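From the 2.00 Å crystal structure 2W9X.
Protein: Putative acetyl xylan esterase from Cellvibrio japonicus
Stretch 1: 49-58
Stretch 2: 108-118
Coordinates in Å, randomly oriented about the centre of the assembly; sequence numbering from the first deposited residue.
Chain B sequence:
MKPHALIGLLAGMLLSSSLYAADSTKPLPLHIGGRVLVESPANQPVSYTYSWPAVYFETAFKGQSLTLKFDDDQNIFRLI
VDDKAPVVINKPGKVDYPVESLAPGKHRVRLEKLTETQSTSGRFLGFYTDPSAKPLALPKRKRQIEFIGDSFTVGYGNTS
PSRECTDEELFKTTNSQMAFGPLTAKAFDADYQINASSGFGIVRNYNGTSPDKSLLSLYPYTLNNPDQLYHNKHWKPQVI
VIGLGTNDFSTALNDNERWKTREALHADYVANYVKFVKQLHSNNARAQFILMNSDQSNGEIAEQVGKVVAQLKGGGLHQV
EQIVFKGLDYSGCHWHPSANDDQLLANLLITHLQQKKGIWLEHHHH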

# COMPACT_ATOMS: atom_id res chain seq x y z
N THR B 49 18.74 -31.31 -2.66
CA THR B 49 19.26 -30.58 -3.84
C THR B 49 18.58 -29.21 -3.95
O THR B 49 17.37 -29.10 -3.81
N TYR B 50 19.38 -28.16 -4.20
CA TYR B 50 18.88 -26.77 -4.23
C TYR B 50 19.58 -25.92 -5.30
O TYR B 50 20.68 -26.25 -5.72
N SER B 51 18.94 -24.83 -5.72
CA SER B 51 19.58 -23.87 -6.65
C SER B 51 19.17 -22.41 -6.46
O SER B 51 19.94 -21.49 -6.76
N TRP B 52 17.95 -22.20 -5.95
CA TRP B 52 17.48 -20.85 -5.64
C TRP B 52 18.36 -20.27 -4.50
O TRP B 52 18.93 -21.03 -3.71
N PRO B 53 18.49 -18.93 -4.44
CA PRO B 53 19.41 -18.38 -3.43
C PRO B 53 18.98 -18.61 -1.97
O PRO B 53 17.81 -18.90 -1.71
N ALA B 54 19.93 -18.47 -1.04
CA ALA B 54 19.66 -18.28 0.40
C ALA B 54 19.00 -19.44 1.15
O ALA B 54 18.44 -19.25 2.24
N VAL B 55 19.08 -20.64 0.56
CA VAL B 55 18.62 -21.88 1.18
C VAL B 55 19.34 -22.09 2.52
O VAL B 55 20.49 -21.67 2.68
N TYR B 56 18.65 -22.70 3.48
CA TYR B 56 19.26 -23.02 4.78
C TYR B 56 18.75 -24.31 5.41
O TYR B 56 17.63 -24.76 5.12
N PHE B 57 19.58 -24.88 6.28
CA PHE B 57 19.27 -26.11 7.02
C PHE B 57 19.60 -25.90 8.50
O PHE B 57 20.68 -25.36 8.84
N GLU B 58 18.68 -26.30 9.38
CA GLU B 58 18.84 -26.12 10.82
C GLU B 58 18.70 -27.44 11.56
O GLU B 58 17.93 -28.32 11.14
N ARG B 108 22.40 -25.45 18.88
CA ARG B 108 21.61 -25.11 17.69
C ARG B 108 22.58 -24.81 16.55
O ARG B 108 23.55 -24.07 16.75
N VAL B 109 22.34 -25.40 15.38
CA VAL B 109 23.23 -25.23 14.22
C VAL B 109 22.46 -24.85 12.95
O VAL B 109 21.52 -25.55 12.57
N ARG B 110 22.88 -23.77 12.30
CA ARG B 110 22.26 -23.25 11.08
C ARG B 110 23.29 -23.13 9.96
O ARG B 110 24.30 -22.44 10.11
N LEU B 111 23.06 -23.84 8.85
CA LEU B 111 23.91 -23.75 7.67
C LEU B 111 23.19 -22.92 6.61
O LEU B 111 22.01 -23.17 6.34
N GLU B 112 23.89 -21.93 6.04
CA GLU B 112 23.27 -21.05 5.03
C GLU B 112 24.06 -20.97 3.72
O GLU B 112 25.27 -20.74 3.73
N LYS B 113 23.36 -21.12 2.60
CA LYS B 113 23.91 -20.83 1.27
C LYS B 113 24.02 -19.30 1.10
O LYS B 113 23.11 -18.55 1.44
N LEU B 114 25.16 -18.85 0.57
CA LEU B 114 25.46 -17.42 0.40
C LEU B 114 25.37 -17.01 -1.06
O LEU B 114 24.93 -15.92 -1.38
N THR B 115 25.82 -17.90 -1.94
CA THR B 115 26.07 -17.55 -3.34
C THR B 115 24.89 -17.90 -4.26
O THR B 115 23.95 -18.60 -3.86
N GLU B 116 24.93 -17.37 -5.48
CA GLU B 116 23.91 -17.62 -6.48
C GLU B 116 24.44 -18.60 -7.51
O GLU B 116 25.60 -18.50 -7.94
N THR B 117 23.57 -19.55 -7.88
CA THR B 117 23.83 -20.56 -8.89
C THR B 117 22.67 -20.53 -9.89
O THR B 117 21.59 -21.04 -9.60
N GLN B 118 22.89 -19.90 -11.05
CA GLN B 118 21.83 -19.78 -12.06
C GLN B 118 21.76 -20.96 -13.03
O GLN B 118 20.71 -21.22 -13.63

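Strand 108-113 runs antiparallel to strand 56-58; as in any β-strand, successive side chains take opposite faces, Arg 110 and Glu 112 on the one with Tyr 56 and Glu 58, Leu 111 on the one with Phe 57. Arg 108 makes no contact, and Val 109 takes part through its backbone, its O 3.3 Å from Glu 58 CA.

Arg 110 is the polar centre. With chi1 to chi3 all t, its extended chain carries the guanidinium flat over one face of the Tyr 56 ring (chi1 p), with Arg 110 CZ 4.0 Å from the ring centroid, a cation-pi stack that a planar cation suits well. The guanidinium edge stays free for carboxylates: Arg 110 NH1 meets Glu 58 OE1 at 2.8 Å, a salt bridge whose hydrogen bond is weak in angle, and Arg 110 NE forms a hydrogen-bonded salt bridge with Glu 112 OE2 at 2.5 Å. Glu 112 (chi1 m) thus helps hold the arginine, while its CG lies 4.0 Å from Tyr 56 CB.

On the other face, Leu 111 (t, p) packs CD2 against Phe 57 CD2 at 3.9 Å, a branched aliphatic side chain that, with no polar group to satisfy, suits a buried place beside Phe 57 (chi1 m).

Lys 113 (chi1 and chi2 t, chi3 -141°, chi4 m) points toward stretch 1 and has the most surface covered by it, 110 Å². Its long aliphatic chain brings CE to 4.0 Å from Tyr 50 CD2, at the ring edge, and Lys 113 NZ donates to Thr 115 O (2.7 Å) and Thr 117 OG1 (3.2 Å).

Thr 117 (chi1 p) also donates through OG1 to water 1 (2.7 Å), which in turn donates a hydrogen bond to Tyr 50 O (3.1 Å). Water 2 links Thr 117 N (2.8 Å) to Ser 51 O (2.5 Å).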

# COMPACT_ATOMS: atom_id res chain seq x y z
CB THR B 49 19.11 -31.43 -5.14
OG1 THR B 49 19.71 -32.71 -4.95
CG2 THR B 49 19.77 -30.77 -6.35
CB TYR B 50 19.06 -26.11 -2.85
CG TYR B 50 20.38 -26.48 -2.25
CD1 TYR B 50 20.51 -27.64 -1.44
CD2 TYR B 50 21.53 -25.74 -2.53
CE1 TYR B 50 21.75 -28.00 -0.92
CE2 TYR B 50 22.76 -26.09 -2.02
CZ TYR B 50 22.87 -27.23 -1.22
OH TYR B 50 24.09 -27.57 -0.71
CB SER B 51 19.37 -24.28 -8.11
OG SER B 51 17.99 -24.39 -8.38
CB TRP B 52 16.00 -20.84 -5.25
CG TRP B 52 15.04 -21.09 -6.39
CD1 TRP B 52 14.41 -22.26 -6.67
CD2 TRP B 52 14.59 -20.15 -7.39
NE1 TRP B 52 13.60 -22.13 -7.78
CE2 TRP B 52 13.69 -20.84 -8.24
CE3 TRP B 52 14.86 -18.80 -7.65
CZ2 TRP B 52 13.06 -20.22 -9.34
CZ3 TRP B 52 14.23 -18.18 -8.75
CH2 TRP B 52 13.33 -18.90 -9.57
CB PRO B 53 19.45 -16.87 -3.74
CG PRO B 53 18.58 -16.63 -4.93
CD PRO B 53 17.83 -17.90 -5.26
CB ALA B 54 18.88 -16.96 0.63
CB VAL B 55 18.83 -23.08 0.19
CG1 VAL B 55 18.78 -24.41 0.89
CG2 VAL B 55 17.79 -23.04 -0.93
CB TYR B 56 19.14 -21.84 5.78
CG TYR B 56 17.73 -21.39 6.09
CD1 TYR B 56 17.03 -21.93 7.17
CD2 TYR B 56 17.10 -20.40 5.31
CE1 TYR B 56 15.73 -21.51 7.47
CE2 TYR B 56 15.81 -19.98 5.60
CZ TYR B 56 15.13 -20.53 6.68
OH TYR B 56 13.85 -20.10 6.98
CB PHE B 57 20.08 -27.29 6.48
CG PHE B 57 19.92 -27.52 5.00
CD1 PHE B 57 18.94 -28.39 4.52
CD2 PHE B 57 20.75 -26.87 4.09
CE1 PHE B 57 18.79 -28.60 3.16
CE2 PHE B 57 20.60 -27.08 2.72
CZ PHE B 57 19.62 -27.94 2.25
CB GLU B 58 17.85 -25.11 11.39
CG GLU B 58 18.17 -23.67 11.01
CD GLU B 58 17.05 -22.72 11.35
OE1 GLU B 58 17.29 -21.83 12.19
OE2 GLU B 58 15.93 -22.86 10.80
CB ARG B 108 20.68 -23.91 17.95
CG ARG B 108 19.54 -24.23 18.92
CD ARG B 108 18.46 -23.16 18.99
NE ARG B 108 18.86 -21.99 19.78
CZ ARG B 108 19.09 -20.78 19.27
NH1 ARG B 108 18.98 -20.55 17.96
NH2 ARG B 108 19.45 -19.78 20.08
CB VAL B 109 24.09 -26.49 13.96
CG1 VAL B 109 24.97 -26.31 12.73
CG2 VAL B 109 24.95 -26.84 15.18
CB ARG B 110 21.63 -21.88 11.37
CG ARG B 110 20.86 -21.24 10.21
CD ARG B 110 20.22 -19.94 10.66
NE ARG B 110 19.53 -19.26 9.56
CZ ARG B 110 18.21 -19.17 9.43
NH1 ARG B 110 17.39 -19.72 10.32
NH2 ARG B 110 17.70 -18.51 8.40
CB LEU B 111 24.20 -25.16 7.13
CG LEU B 111 24.80 -25.33 5.73
CD1 LEU B 111 26.30 -25.05 5.72
CD2 LEU B 111 24.50 -26.72 5.16
CB GLU B 112 23.09 -19.62 5.58
CG GLU B 112 22.19 -19.52 6.82
CD GLU B 112 22.12 -18.13 7.42
OE1 GLU B 112 22.98 -17.26 7.14
OE2 GLU B 112 21.18 -17.90 8.20
CB LYS B 113 23.01 -21.45 0.20
CG LYS B 113 23.33 -21.12 -1.25
CD LYS B 113 22.05 -21.31 -2.06
CE LYS B 113 22.28 -21.93 -3.42
NZ LYS B 113 22.74 -20.96 -4.43
CB LEU B 114 26.88 -17.14 0.90
CG LEU B 114 27.16 -16.83 2.37
CD1 LEU B 114 26.20 -17.46 3.32
CD2 LEU B 114 28.61 -17.09 2.75
CB THR B 115 27.33 -18.26 -3.84
OG1 THR B 115 27.28 -19.63 -3.44
CG2 THR B 115 28.59 -17.61 -3.27
CB GLU B 116 23.51 -16.32 -7.19
CG GLU B 116 22.42 -16.54 -8.24
CD GLU B 116 21.97 -15.28 -8.94
OE1 GLU B 116 22.78 -14.34 -9.13
OE2 GLU B 116 20.78 -15.23 -9.32
CB THR B 117 23.89 -21.98 -8.28
OG1 THR B 117 22.74 -22.19 -7.43
CG2 THR B 117 25.17 -22.19 -7.46
CB GLN B 118 21.95 -18.46 -12.83
CG GLN B 118 21.59 -17.25 -11.97
CD GLN B 118 21.72 -15.94 -12.72
OE1 GLN B 118 22.83 -15.52 -13.08
NE2 GLN B 118 20.60 -15.26 -12.94
O HOH W 1 23.03 -24.29 -5.70
O HOH W 2 20.98 -19.25 -6.76